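Local coordinates for protein folylpolyglutamate synthase/dihydrofolate synthase (Thermotoga maritima, PDB 1O5Z) that probably ligates L-glutamate to dihydropteroate and to the growing glutamate tail of tetrahydrofolate, spending ATP with magnesium as cofactor, at residues A[243-248]-A[337-342]; A[369-374]-A[393-398]; A[173-178]-A[195-200]; A[167-172]-A[203-208]. All blocks are in the same frame, centred on the assembly; numbering follows the deposited sequence.

Contact 1. Residues A[243-248]-A[337-342]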
loop_
_atom_site.group_PDB
_atom_site.type_symbol
_atom_site.label_atom_id
_atom_site.label_comp_id
_atom_site.label_asym_id
_atom_site.label_seq_id
_atom_site.Cartn_x
_atom_site.Cartn_y
_atom_site.Cartn_z
ATOM N N LYS A 243 -12.183 6.708 19.884
ATOM C CA LYS A 243 -12.586 7.772 20.813
ATOM C C LYS A 243 -13.176 8.925 20.017
ATOM O O LYS A 243 -14.139 9.522 20.461
ATOM C CB LYS A 243 -11.403 8.268 21.663
ATOM C CG LYS A 243 -10.834 7.248 22.666
ATOM C CD LYS A 243 -11.824 6.874 23.792
ATOM C CE LYS A 243 -12.460 5.490 23.506
ATOM N NZ LYS A 243 -13.577 5.087 24.451
ATOM N N SER A 244 -12.587 9.246 18.856
ATOM C CA SER A 244 -13.159 10.232 17.937
ATOM C C SER A 244 -12.412 10.333 16.619
ATOM O O SER A 244 -11.203 10.314 16.568
ATOM C CB SER A 244 -13.231 11.630 18.556
ATOM O OG SER A 244 -11.947 12.127 18.846
ATOM N N LEU A 245 -13.182 10.454 15.553
ATOM C CA LEU A 245 -12.679 10.650 14.227
ATOM C C LEU A 245 -12.718 12.138 13.931
ATOM O O LEU A 245 -13.721 12.784 14.118
ATOM C CB LEU A 245 -13.577 9.918 13.258
ATOM C CG LEU A 245 -13.726 8.421 13.496
ATOM C CD1 LEU A 245 -14.600 7.891 12.394
ATOM C CD2 LEU A 245 -12.392 7.681 13.471
ATOM N N LYS A 246 -11.612 12.679 13.473
ATOM C CA LYS A 246 -11.505 14.086 13.197
ATOM C C LYS A 246 -10.366 14.157 12.239
ATOM O O LYS A 246 -9.350 13.541 12.489
ATOM C CB LYS A 246 -11.130 14.818 14.476
ATOM C CG LYS A 246 -11.635 16.259 14.551
ATOM C CD LYS A 246 -10.509 17.296 14.485
ATOM C CE LYS A 246 -10.279 17.945 15.838
ATOM N NZ LYS A 246 -9.009 18.718 15.800
ATOM N N LEU A 247 -10.538 14.891 11.153
ATOM C CA LEU A 247 -9.525 14.960 10.114
ATOM C C LEU A 247 -8.144 15.158 10.719
ATOM O O LEU A 247 -7.966 16.065 11.524
ATOM C CB LEU A 247 -9.801 16.120 9.154
ATOM C CG LEU A 247 -10.480 15.922 7.796
ATOM C CD1 LEU A 247 -10.047 17.073 6.912
ATOM C CD2 LEU A 247 -10.157 14.615 7.091
ATOM N N HIS A 248 -7.200 14.305 10.336
ATOM C CA HIS A 248 -5.787 14.323 10.818
ATOM C C HIS A 248 -5.591 14.156 12.334
ATOM O O HIS A 248 -4.521 14.408 12.860
ATOM C CB HIS A 248 -5.036 15.595 10.373
ATOM C CG HIS A 248 -5.487 16.139 9.056
ATOM N ND1 HIS A 248 -5.264 15.482 7.861
ATOM C CD2 HIS A 248 -6.153 17.280 8.746
ATOM C CE1 HIS A 248 -5.785 16.188 6.875
ATOM N NE2 HIS A 248 -6.327 17.285 7.383
ATOM N N LYS A 337 -18.702 10.734 3.945
ATOM C CA LYS A 337 -19.837 11.100 4.770
ATOM C C LYS A 337 -19.430 11.309 6.241
ATOM O O LYS A 337 -20.116 12.008 7.017
ATOM C CB LYS A 337 -20.960 10.053 4.640
ATOM C CG LYS A 337 -21.586 9.845 3.229
ATOM C CD LYS A 337 -23.106 9.454 3.356
ATOM C CE LYS A 337 -23.710 8.571 2.199
ATOM N NZ LYS A 337 -23.448 9.074 0.804
ATOM N N LEU A 338 -18.317 10.705 6.629
ATOM C CA LEU A 338 -17.848 10.812 7.997
ATOM C C LEU A 338 -17.128 12.108 8.236
ATOM O O LEU A 338 -17.302 12.734 9.255
ATOM C CB LEU A 338 -16.879 9.694 8.326
ATOM C CG LEU A 338 -17.471 8.347 8.690
ATOM C CD1 LEU A 338 -16.333 7.387 8.912
ATOM C CD2 LEU A 338 -18.371 8.436 9.932
ATOM N N TYR A 339 -16.300 12.495 7.298
ATOM C CA TYR A 339 -15.372 13.564 7.534
ATOM C C TYR A 339 -15.789 14.869 6.877
ATOM O O TYR A 339 -15.223 15.916 7.181
ATOM C CB TYR A 339 -13.991 13.138 7.024
ATOM C CG TYR A 339 -13.320 12.086 7.900
ATOM C CD1 TYR A 339 -13.286 10.754 7.531
ATOM C CD2 TYR A 339 -12.705 12.431 9.096
ATOM C CE1 TYR A 339 -12.655 9.804 8.325
ATOM C CE2 TYR A 339 -12.089 11.488 9.884
ATOM C CZ TYR A 339 -12.060 10.178 9.497
ATOM O OH TYR A 339 -11.451 9.230 10.287
ATOM N N PHE A 340 -16.769 14.822 5.976
ATOM C CA PHE A 340 -17.149 16.008 5.176
ATOM C C PHE A 340 -18.634 16.247 5.152
ATOM O O PHE A 340 -19.156 16.799 4.199
ATOM C CB PHE A 340 -16.620 15.848 3.761
ATOM C CG PHE A 340 -15.142 15.879 3.709
ATOM C CD1 PHE A 340 -14.468 17.099 3.710
ATOM C CD2 PHE A 340 -14.408 14.707 3.750
ATOM C CE1 PHE A 340 -13.069 17.141 3.682
ATOM C CE2 PHE A 340 -13.036 14.740 3.727
ATOM C CZ PHE A 340 -12.354 15.964 3.685
ATOM N N ASN A 341 -19.301 15.850 6.217
ATOM C CA ASN A 341 -20.749 15.791 6.213
ATOM C C ASN A 341 -21.442 17.093 5.726
ATOM O O ASN A 341 -22.200 17.094 4.713
ATOM C CB ASN A 341 -21.227 15.405 7.584
ATOM C CG ASN A 341 -22.705 15.155 7.615
ATOM O OD1 ASN A 341 -23.231 14.482 6.743
ATOM N ND2 ASN A 341 -23.387 15.690 8.620
ATOM N N GLY A 342 -21.152 18.209 6.399
ATOM C CA GLY A 342 -21.682 19.523 5.965
ATOM C C GLY A 342 -21.026 20.151 4.722
ATOM O O GLY A 342 -21.483 21.181 4.221
#
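L247 and Y339 mark the closest backbone approach, CA to CA 6.5 Å, at a point where the chain has already left strand 239-244 and helix 326-339 is finishing. Y339 carries the contact. Its ring reaches across to 243-248 with one edge close to the backbone: CE2 of Y339 is 3.8 Å from N of K246, near the ring plane, with N of L247 beside it. L245 crosses the tyrosine at about a right angle and packs on its hydroxyl end, CD2 of L245 lying 3.7 Å from OH of Y339. That hydroxyl is also hydrogen-bonded to OD1 of N250 and N of G269, and the same OD1 takes the N-H of K246. The residues before and after the tyrosine, L338 and F340, add apolar contacts. CD1 of L245 meets CD1 of L338 at 3.9 Å. L247 divides its branches, and its CD2 lies 3.9 Å from CD2 of Y339. The other branch, CD1 of L247, comes to 4.1 Å from CZ of F340. F340 is buried against M317 and I319. This is a small, partly exposed interdomain contact, joining the Mur ligase middle domain to the glutamate ligase domain.

Contact 2. Residues A[369-374]-A[393-398]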
loop_
_atom_site.group_PDB
_atom_site.type_symbol
_atom_site.label_atom_id
_atom_site.label_comp_id
_atom_site.label_asym_id
_atom_site.label_seq_id
_atom_site.Cartn_x
_atom_site.Cartn_y
_atom_site.Cartn_z
ATOM N N GLU A 369 -21.257 18.909 -5.479
ATOM C CA GLU A 369 -21.814 20.118 -5.952
ATOM C C GLU A 369 -21.335 20.322 -7.385
ATOM O O GLU A 369 -21.879 21.105 -8.095
ATOM C CB GLU A 369 -21.267 21.229 -5.080
ATOM C CG GLU A 369 -22.180 22.385 -4.855
ATOM C CD GLU A 369 -23.250 22.031 -3.891
ATOM O OE1 GLU A 369 -24.252 22.770 -3.867
ATOM O OE2 GLU A 369 -23.068 21.013 -3.181
ATOM N N ARG A 370 -20.275 19.652 -7.789
ATOM C CA ARG A 370 -19.656 19.923 -9.060
ATOM C C ARG A 370 -18.862 18.705 -9.469
ATOM O O ARG A 370 -18.152 18.110 -8.634
ATOM C CB ARG A 370 -18.725 21.121 -8.929
ATOM C CG ARG A 370 -18.073 21.563 -10.218
ATOM C CD ARG A 370 -17.188 22.758 -10.027
ATOM N NE ARG A 370 -16.473 23.104 -11.256
ATOM C CZ ARG A 370 -15.378 23.826 -11.280
ATOM N NH1 ARG A 370 -14.845 24.248 -10.157
ATOM N NH2 ARG A 370 -14.783 24.104 -12.431
ATOM N N VAL A 371 -19.027 18.315 -10.734
ATOM C CA VAL A 371 -18.412 17.132 -11.274
ATOM C C VAL A 371 -17.651 17.516 -12.533
ATOM O O VAL A 371 -18.174 18.149 -13.455
ATOM C CB VAL A 371 -19.425 15.991 -11.533
ATOM C CG1 VAL A 371 -18.732 14.745 -12.122
ATOM C CG2 VAL A 371 -20.170 15.624 -10.243
ATOM N N ILE A 372 -16.378 17.154 -12.506
ATOM C CA ILE A 372 -15.447 17.387 -13.568
ATOM C C ILE A 372 -14.850 16.032 -13.950
ATOM O O ILE A 372 -14.243 15.383 -13.141
ATOM C CB ILE A 372 -14.319 18.300 -13.096
ATOM C CG1 ILE A 372 -14.876 19.619 -12.562
ATOM C CG2 ILE A 372 -13.320 18.508 -14.230
ATOM C CD1 ILE A 372 -13.819 20.449 -11.868
ATOM N N VAL A 373 -15.055 15.629 -15.199
ATOM C CA VAL A 373 -14.473 14.441 -15.750
ATOM C C VAL A 373 -13.192 14.926 -16.408
ATOM O O VAL A 373 -13.167 15.959 -17.082
ATOM C CB VAL A 373 -15.389 13.805 -16.829
ATOM C CG1 VAL A 373 -14.787 12.515 -17.354
ATOM C CG2 VAL A 373 -16.802 13.547 -16.258
ATOM N N THR A 374 -12.140 14.151 -16.238
ATOM C CA THR A 374 -10.826 14.510 -16.758
ATOM C C THR A 374 -10.201 13.307 -17.404
ATOM O O THR A 374 -10.721 12.204 -17.262
ATOM C CB THR A 374 -9.970 15.050 -15.610
ATOM O OG1 THR A 374 -8.842 15.689 -16.165
ATOM C CG2 THR A 374 -9.422 13.957 -14.705
ATOM N N LYS A 393 -25.140 10.799 -18.081
ATOM C CA LYS A 393 -26.262 9.917 -17.631
ATOM C C LYS A 393 -26.629 10.005 -16.122
ATOM O O LYS A 393 -27.780 9.744 -15.760
ATOM C CB LYS A 393 -25.930 8.465 -17.967
ATOM C CG LYS A 393 -26.911 7.783 -18.877
ATOM C CD LYS A 393 -26.402 6.395 -19.241
ATOM C CE LYS A 393 -27.509 5.501 -19.750
ATOM N NZ LYS A 393 -27.269 4.088 -19.335
ATOM N N PHE A 394 -25.661 10.372 -15.262
ATOM C CA PHE A 394 -25.844 10.516 -13.781
ATOM C C PHE A 394 -25.862 11.918 -13.145
ATOM O O PHE A 394 -26.299 12.005 -12.013
ATOM C CB PHE A 394 -24.785 9.713 -13.012
ATOM C CG PHE A 394 -24.686 8.323 -13.464
ATOM C CD1 PHE A 394 -23.750 7.958 -14.402
ATOM C CD2 PHE A 394 -25.560 7.385 -12.999
ATOM C CE1 PHE A 394 -23.687 6.663 -14.889
ATOM C CE2 PHE A 394 -25.526 6.082 -13.478
ATOM C CZ PHE A 394 -24.574 5.720 -14.429
ATOM N N PHE A 395 -25.395 12.992 -13.787
ATOM C CA PHE A 395 -25.324 14.310 -13.099
ATOM C C PHE A 395 -25.624 15.465 -14.055
ATOM O O PHE A 395 -25.134 15.462 -15.164
ATOM C CB PHE A 395 -23.909 14.640 -12.487
ATOM C CG PHE A 395 -23.097 13.448 -11.932
ATOM C CD1 PHE A 395 -22.213 12.731 -12.754
ATOM C CD2 PHE A 395 -23.135 13.126 -10.581
ATOM C CE1 PHE A 395 -21.463 11.663 -12.265
ATOM C CE2 PHE A 395 -22.356 12.076 -10.084
ATOM C CZ PHE A 395 -21.508 11.360 -10.925
ATOM N N LYS A 396 -26.333 16.495 -13.607
ATOM C CA LYS A 396 -26.617 17.668 -14.473
ATOM C C LYS A 396 -25.355 18.496 -14.676
ATOM O O LYS A 396 -25.137 19.157 -15.695
ATOM C CB LYS A 396 -27.714 18.549 -13.856
ATOM N N ASN A 397 -24.524 18.429 -13.664
ATOM C CA ASN A 397 -23.274 19.140 -13.584
ATOM C C ASN A 397 -22.355 19.062 -14.838
ATOM O O ASN A 397 -21.849 20.096 -15.354
ATOM C CB ASN A 397 -22.472 18.603 -12.332
ATOM C CG ASN A 397 -23.374 18.418 -11.036
ATOM O OD1 ASN A 397 -24.277 19.220 -10.761
ATOM N ND2 ASN A 397 -23.111 17.359 -10.269
ATOM N N VAL A 398 -22.114 17.837 -15.305
ATOM C CA VAL A 398 -20.781 17.500 -15.868
ATOM C C VAL A 398 -19.997 18.576 -16.648
ATOM O O VAL A 398 -20.499 19.160 -17.602
ATOM C CB VAL A 398 -20.833 16.228 -16.690
ATOM C CG1 VAL A 398 -19.424 15.773 -17.010
ATOM C CG2 VAL A 398 -21.580 15.174 -15.909
#
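V371 and F395 make the central contact, a CH-pi interaction: CG2 of V371 sits over the phenylalanine face, 4.0 Å from the ring centroid of F395 and 16° off its normal. CG1 of V371, anti to the backbone N (chi1 180°), reaches another part of the same ring, 4.1 Å from CD1 and CE1 of F395, which spreads both methyls over the aromatic surface. On the opposite face lies CB of F394, offset toward the rim, leaving the ring sandwiched between aliphatic groups. N397 comes up to the valine from another direction and crosses it at about a right angle, with ND2 of N397 3.4 Å from CG2 of V371. Further along the strand, CG2 of V373 meets CG1 of V398 at 3.5 Å. An alanine at F395 would probably leave the V371 methyls without their aromatic cover and open a gap between strand and loop.

The backbones close up where the CA atoms of V371 and V398 are 5.2 Å apart, and the backbone of V371 is hydrogen-bonded to that of E399 just beyond. Outside this shell, V373 packs on L387 and A391, and V398 on A391 and K392, all of helix 384-394. R370, whose side chain starts away from the loop, bonds through NE to OE2 of E399 in a salt bridge, a second tie between the neighbouring strands. Strand 370-373, helix 384-394 and strand 399-400 form a beta-alpha-beta crossover between adjacent parallel strands, in the mixed sheet of the glutamate ligase domain.

Contact 3. Residues A[173-178]-A[195-200]. With SO4 (sulfate ion), chain B.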
loop_
_atom_site.group_PDB
_atom_site.type_symbol
_atom_site.label_atom_id
_atom_site.label_comp_id
_atom_site.label_asym_id
_atom_site.label_seq_id
_atom_site.Cartn_x
_atom_site.Cartn_y
_atom_site.Cartn_z
ATOM N N SER A 173 4.279 -12.734 11.460
ATOM C CA SER A 173 3.545 -12.759 10.187
ATOM C C SER A 173 2.165 -12.206 10.502
ATOM O O SER A 173 1.516 -12.614 11.478
ATOM C CB SER A 173 3.394 -14.186 9.666
ATOM O OG SER A 173 4.659 -14.817 9.571
ATOM N N THR A 174 1.746 -11.253 9.686
ATOM C CA THR A 174 0.468 -10.584 9.853
ATOM C C THR A 174 -0.383 -10.793 8.626
ATOM O O THR A 174 0.096 -10.619 7.490
ATOM C CB THR A 174 0.741 -9.102 10.077
ATOM O OG1 THR A 174 1.573 -8.975 11.243
ATOM C CG2 THR A 174 -0.579 -8.282 10.380
ATOM N N ILE A 175 -1.618 -11.225 8.839
ATOM C CA ILE A 175 -2.597 -11.233 7.765
ATOM C C ILE A 175 -3.720 -10.275 8.138
ATOM O O ILE A 175 -4.603 -10.591 8.955
ATOM C CB ILE A 175 -3.103 -12.648 7.498
ATOM C CG1 ILE A 175 -1.916 -13.539 7.066
ATOM C CG2 ILE A 175 -4.166 -12.612 6.377
ATOM C CD1 ILE A 175 -2.198 -15.028 7.025
ATOM N N VAL A 176 -3.659 -9.072 7.582
ATOM C CA VAL A 176 -4.503 -8.008 8.098
ATOM C C VAL A 176 -5.974 -8.398 7.916
ATOM O O VAL A 176 -6.744 -8.422 8.885
ATOM C CB VAL A 176 -4.219 -6.638 7.436
ATOM C CG1 VAL A 176 -5.088 -5.541 8.127
ATOM C CG2 VAL A 176 -2.741 -6.267 7.488
ATOM N N THR A 177 -6.337 -8.703 6.658
ATOM C CA THR A 177 -7.640 -9.238 6.290
ATOM C C THR A 177 -7.571 -10.299 5.203
ATOM O O THR A 177 -6.586 -10.430 4.495
ATOM C CB THR A 177 -8.652 -8.121 5.794
ATOM O OG1 THR A 177 -8.254 -7.509 4.522
ATOM C CG2 THR A 177 -8.774 -6.987 6.851
ATOM N N VAL A 178 -8.688 -11.014 5.082
ATOM C CA VAL A 178 -8.952 -11.879 3.962
ATOM C C VAL A 178 -10.334 -11.535 3.399
ATOM O O VAL A 178 -11.354 -11.868 4.009
ATOM C CB VAL A 178 -8.908 -13.358 4.400
ATOM C CG1 VAL A 178 -9.224 -14.270 3.200
ATOM C CG2 VAL A 178 -7.556 -13.690 5.118
ATOM N N TRP A 195 -6.301 -19.519 2.378
ATOM C CA TRP A 195 -5.221 -20.484 2.354
ATOM C C TRP A 195 -3.933 -19.935 1.744
ATOM O O TRP A 195 -2.858 -20.064 2.318
ATOM C CB TRP A 195 -5.658 -21.732 1.604
ATOM C CG TRP A 195 -4.800 -22.813 1.941
ATOM C CD1 TRP A 195 -4.731 -23.474 3.149
ATOM C CD2 TRP A 195 -3.822 -23.373 1.116
ATOM N NE1 TRP A 195 -3.749 -24.433 3.104
ATOM C CE2 TRP A 195 -3.175 -24.394 1.861
ATOM C CE3 TRP A 195 -3.424 -23.136 -0.191
ATOM C CZ2 TRP A 195 -2.177 -25.173 1.337
ATOM C CZ3 TRP A 195 -2.419 -23.890 -0.715
ATOM C CH2 TRP A 195 -1.805 -24.911 0.047
ATOM N N GLU A 196 -4.060 -19.319 0.576
ATOM C CA GLU A 196 -2.937 -18.638 -0.093
ATOM C C GLU A 196 -2.222 -17.662 0.860
ATOM O O GLU A 196 -0.995 -17.667 0.993
ATOM C CB GLU A 196 -3.463 -17.928 -1.373
ATOM C CG GLU A 196 -2.410 -17.518 -2.410
ATOM C CD GLU A 196 -1.633 -18.710 -3.030
ATOM O OE1 GLU A 196 -2.072 -19.895 -2.864
ATOM O OE2 GLU A 196 -0.584 -18.454 -3.708
ATOM N N LYS A 197 -3.014 -16.861 1.559
ATOM C CA LYS A 197 -2.491 -15.914 2.523
ATOM C C LYS A 197 -1.824 -16.556 3.751
ATOM O O LYS A 197 -0.849 -16.027 4.277
ATOM C CB LYS A 197 -3.615 -14.953 2.987
ATOM C CG LYS A 197 -4.029 -14.053 1.879
ATOM C CD LYS A 197 -4.583 -12.746 2.281
ATOM C CE LYS A 197 -5.265 -12.075 1.060
ATOM N NZ LYS A 197 -4.609 -12.272 -0.249
ATOM N N SER A 198 -2.347 -17.674 4.234
ATOM C CA SER A 198 -1.709 -18.290 5.367
ATOM C C SER A 198 -0.434 -19.048 5.020
ATOM O O SER A 198 0.165 -19.606 5.933
ATOM C CB SER A 198 -2.673 -19.138 6.223
ATOM O OG SER A 198 -3.758 -19.583 5.494
ATOM N N GLY A 199 0.011 -19.022 3.752
ATOM C CA GLY A 199 1.366 -19.486 3.375
ATOM C C GLY A 199 2.539 -18.680 3.918
ATOM O O GLY A 199 3.695 -19.129 3.841
ATOM N N ILE A 200 2.266 -17.470 4.433
ATOM C CA ILE A 200 3.261 -16.666 5.176
ATOM C C ILE A 200 3.346 -16.994 6.666
ATOM O O ILE A 200 4.152 -16.393 7.374
ATOM C CB ILE A 200 3.010 -15.147 4.977
ATOM C CG1 ILE A 200 1.855 -14.615 5.842
ATOM C CG2 ILE A 200 2.671 -14.850 3.488
ATOM C CD1 ILE A 200 1.874 -13.059 5.927
HETATM S S SO4 B . -3.718 -9.756 -2.154
HETATM O O1 SO4 B . -2.822 -8.810 -2.824
HETATM O O2 SO4 B . -5.067 -9.203 -2.127
HETATM O O3 SO4 B . -3.179 -9.957 -0.803
HETATM O O4 SO4 B . -3.716 -11.056 -2.809
#
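S173 and I200 lie 6.4 Å apart at their CA atoms, and I175 and K197 7.0 Å; strand 173-175 passes close to the end of helix 190-197 and the turn after it. At the first pair the contact is polar: OG of S173 donates to O of I200 at 2.8 Å, with a C=O...OG angle of 149° and the donor tilted 25° from the carbonyl plane. I175 fills the middle. Its CD1 presses on the helix-end backbone, 3.2 Å from O of K197, and its CG1 is 4.0 Å from CD1 of I200. K197 begins pointing at the strand, passes CD by O of T177 at 3.8 Å, then bends at chi4 and leads away to the sulfate. NZ of K197 donates to O3 of the sulfate at 2.8 Å and, weakly, to O4. N of G159 is a second donor to this ion, which probably came from the crystallisation liquor. The serine bond thus ties the turn to the strand, and I175 packs on the helix-end backbone and on I200. K197 also touches T60, in the probable P-loop; its grip on the sulfate is consistent with a phosphate-binding place in the ATP site, the sulfate being only a stand-in.

Contact 4. Residues A[167-172]-A[203-208]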
loop_
_atom_site.group_PDB
_atom_site.type_symbol
_atom_site.label_atom_id
_atom_site.label_comp_id
_atom_site.label_asym_id
_atom_site.label_seq_id
_atom_site.Cartn_x
_atom_site.Cartn_y
_atom_site.Cartn_z
ATOM N N VAL A 167 10.095 -15.708 1.156
ATOM C CA VAL A 167 11.349 -16.371 1.403
ATOM C C VAL A 167 11.871 -16.086 2.808
ATOM O O VAL A 167 12.868 -16.663 3.229
ATOM C CB VAL A 167 12.374 -15.984 0.332
ATOM C CG1 VAL A 167 11.891 -16.472 -1.025
ATOM C CG2 VAL A 167 12.627 -14.503 0.279
ATOM N N VAL A 168 11.215 -15.164 3.522
ATOM C CA VAL A 168 11.698 -14.739 4.833
ATOM C C VAL A 168 11.228 -15.690 5.916
ATOM O O VAL A 168 10.283 -16.449 5.715
ATOM C CB VAL A 168 11.222 -13.301 5.223
ATOM C CG1 VAL A 168 11.654 -12.300 4.193
ATOM C CG2 VAL A 168 9.703 -13.216 5.449
ATOM N N PHE A 169 11.932 -15.634 7.050
ATOM C CA PHE A 169 11.462 -16.156 8.337
ATOM C C PHE A 169 11.382 -14.983 9.350
ATOM O O PHE A 169 12.388 -14.553 9.905
ATOM C CB PHE A 169 12.410 -17.220 8.820
ATOM C CG PHE A 169 11.729 -18.357 9.411
ATOM C CD1 PHE A 169 11.346 -19.434 8.605
ATOM C CD2 PHE A 169 11.438 -18.364 10.791
ATOM C CE1 PHE A 169 10.682 -20.522 9.147
ATOM C CE2 PHE A 169 10.779 -19.466 11.387
ATOM C CZ PHE A 169 10.401 -20.558 10.572
ATOM N N PRO A 170 10.194 -14.419 9.510
ATOM C CA PRO A 170 10.048 -13.170 10.223
ATOM C C PRO A 170 9.908 -13.325 11.730
ATOM O O PRO A 170 9.770 -14.430 12.243
ATOM C CB PRO A 170 8.753 -12.601 9.631
ATOM C CG PRO A 170 7.941 -13.771 9.300
ATOM C CD PRO A 170 8.897 -14.893 8.979
ATOM N N LEU A 171 9.911 -12.204 12.423
ATOM C CA LEU A 171 9.598 -12.195 13.837
ATOM C C LEU A 171 8.073 -12.368 14.068
ATOM O O LEU A 171 7.627 -12.833 15.120
ATOM C CB LEU A 171 10.087 -10.876 14.453
ATOM C CG LEU A 171 11.592 -10.605 14.394
ATOM C CD1 LEU A 171 11.856 -9.178 14.853
ATOM C CD2 LEU A 171 12.311 -11.598 15.277
ATOM N N CYS A 172 7.296 -11.988 13.060
ATOM C CA CYS A 172 5.864 -12.043 13.118
ATOM C C CYS A 172 5.361 -12.002 11.700
ATOM O O CYS A 172 5.952 -11.350 10.849
ATOM C CB CYS A 172 5.325 -10.819 13.857
ATOM S SG CYS A 172 3.560 -10.934 14.238
ATOM N N GLU A 203 6.932 -21.579 11.003
ATOM C CA GLU A 203 7.043 -22.425 12.181
ATOM C C GLU A 203 7.403 -21.643 13.433
ATOM O O GLU A 203 8.414 -20.984 13.485
ATOM C CB GLU A 203 8.093 -23.511 11.942
ATOM C CG GLU A 203 8.219 -24.537 13.067
ATOM C CD GLU A 203 7.077 -25.530 13.127
ATOM O OE1 GLU A 203 6.305 -25.614 12.140
ATOM O OE2 GLU A 203 6.976 -26.232 14.166
ATOM N N ARG A 204 6.549 -21.721 14.439
ATOM C CA ARG A 204 6.791 -21.049 15.705
ATOM C C ARG A 204 6.714 -19.537 15.630
ATOM O O ARG A 204 6.800 -18.888 16.643
ATOM C CB ARG A 204 8.150 -21.447 16.281
ATOM C CG ARG A 204 8.227 -22.894 16.587
ATOM C CD ARG A 204 7.805 -23.190 17.977
ATOM N NE ARG A 204 7.548 -24.608 18.159
ATOM C CZ ARG A 204 7.125 -25.139 19.291
ATOM N NH1 ARG A 204 6.940 -24.365 20.356
ATOM N NH2 ARG A 204 6.887 -26.449 19.365
ATOM N N VAL A 205 6.509 -18.977 14.451
ATOM C CA VAL A 205 6.461 -17.538 14.301
ATOM C C VAL A 205 5.039 -17.159 14.558
ATOM O O VAL A 205 4.139 -17.715 13.966
ATOM C CB VAL A 205 6.842 -17.090 12.861
ATOM C CG1 VAL A 205 6.553 -15.616 12.623
ATOM C CG2 VAL A 205 8.302 -17.392 12.580
ATOM N N PRO A 206 4.806 -16.200 15.428
ATOM C CA PRO A 206 3.421 -15.794 15.686
ATOM C C PRO A 206 2.720 -15.265 14.441
ATOM O O PRO A 206 3.368 -14.869 13.453
ATOM C CB PRO A 206 3.558 -14.688 16.729
ATOM C CG PRO A 206 4.992 -14.211 16.587
ATOM C CD PRO A 206 5.772 -15.449 16.259
ATOM N N LEU A 207 1.392 -15.301 14.499
ATOM C CA LEU A 207 0.533 -14.733 13.462
ATOM C C LEU A 207 -0.399 -13.716 14.124
ATOM O O LEU A 207 -1.029 -14.014 15.173
ATOM C CB LEU A 207 -0.333 -15.825 12.822
ATOM C CG LEU A 207 -1.603 -15.336 12.093
ATOM C CD1 LEU A 207 -1.207 -14.499 10.837
ATOM C CD2 LEU A 207 -2.488 -16.517 11.728
ATOM N N VAL A 208 -0.515 -12.555 13.486
ATOM C CA VAL A 208 -1.507 -11.554 13.869
ATOM C C VAL A 208 -2.500 -11.304 12.744
ATOM O O VAL A 208 -2.108 -11.122 11.600
ATOM C CB VAL A 208 -0.827 -10.259 14.229
ATOM C CG1 VAL A 208 -1.850 -9.198 14.607
ATOM C CG2 VAL A 208 0.134 -10.507 15.329
#
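V205 and F169 meet obliquely, CG2 of V205 standing 3.4 Å from CE2 of F169. The phenylalanine ring turns its edge to the start of the other segment: O of E203 lies near the ring plane, 3.5 Å from CE2 of F169, and CB of E203 is also in plane, beyond CZ. V205 aims its side chain at 167-172 and holds its two methyls astride a carbonyl, with CG1 3.4 Å and CG2 3.3 Å from O of P170. CG1, anti to the backbone N (chi1 170°), also reaches the proline ring, which V205 crosses at about a right angle, and comes to 3.7 Å from CA of C172. An alanine at V205 would probably leave CE2 of F169 and the P170 ring without these methyl contacts and open a gap between the two segments.

Farther on, where the CA atoms of C172 and P206 are 5.2 Å apart, CG of P206 sits 3.3 Å from O of L171. C172 sends SG out anti to its backbone N, to 3.6 Å from CG2 of V208, and A285 of helix 271-286 packs on the same cysteine. The two segments share no hydrogen bond with each other; the backbone of C172 bonds instead with that of H56, and the backbone of P206 with that of S173. Their cohesion is therefore mainly van der Waals, from valine, proline, phenylalanine and sulfur.

Contacts 3 and 4 belong together: their centres are 11 Å apart, and contact 3 falls within the chain span that contact 4 brackets. Strands 173-175 and 207-209 join them as parallel neighbours in the middle-domain sheet, with N of I175 2.8 Å from O of V208 and O of S173 2.9 Å from N of V208, both probable hydrogen bonds. Contact 4 lies where the chain enters these two strands; the sulfate of contact 3 probably marks phosphate binding near the P-loop. Contacts 1 and 2 are remote from it, centred about 31 Å and 40 Å from contact 3. Contact 1 bridges to the glutamate ligase domain; contact 2 lies inside that domain, its centre about 49 Å from contact 4.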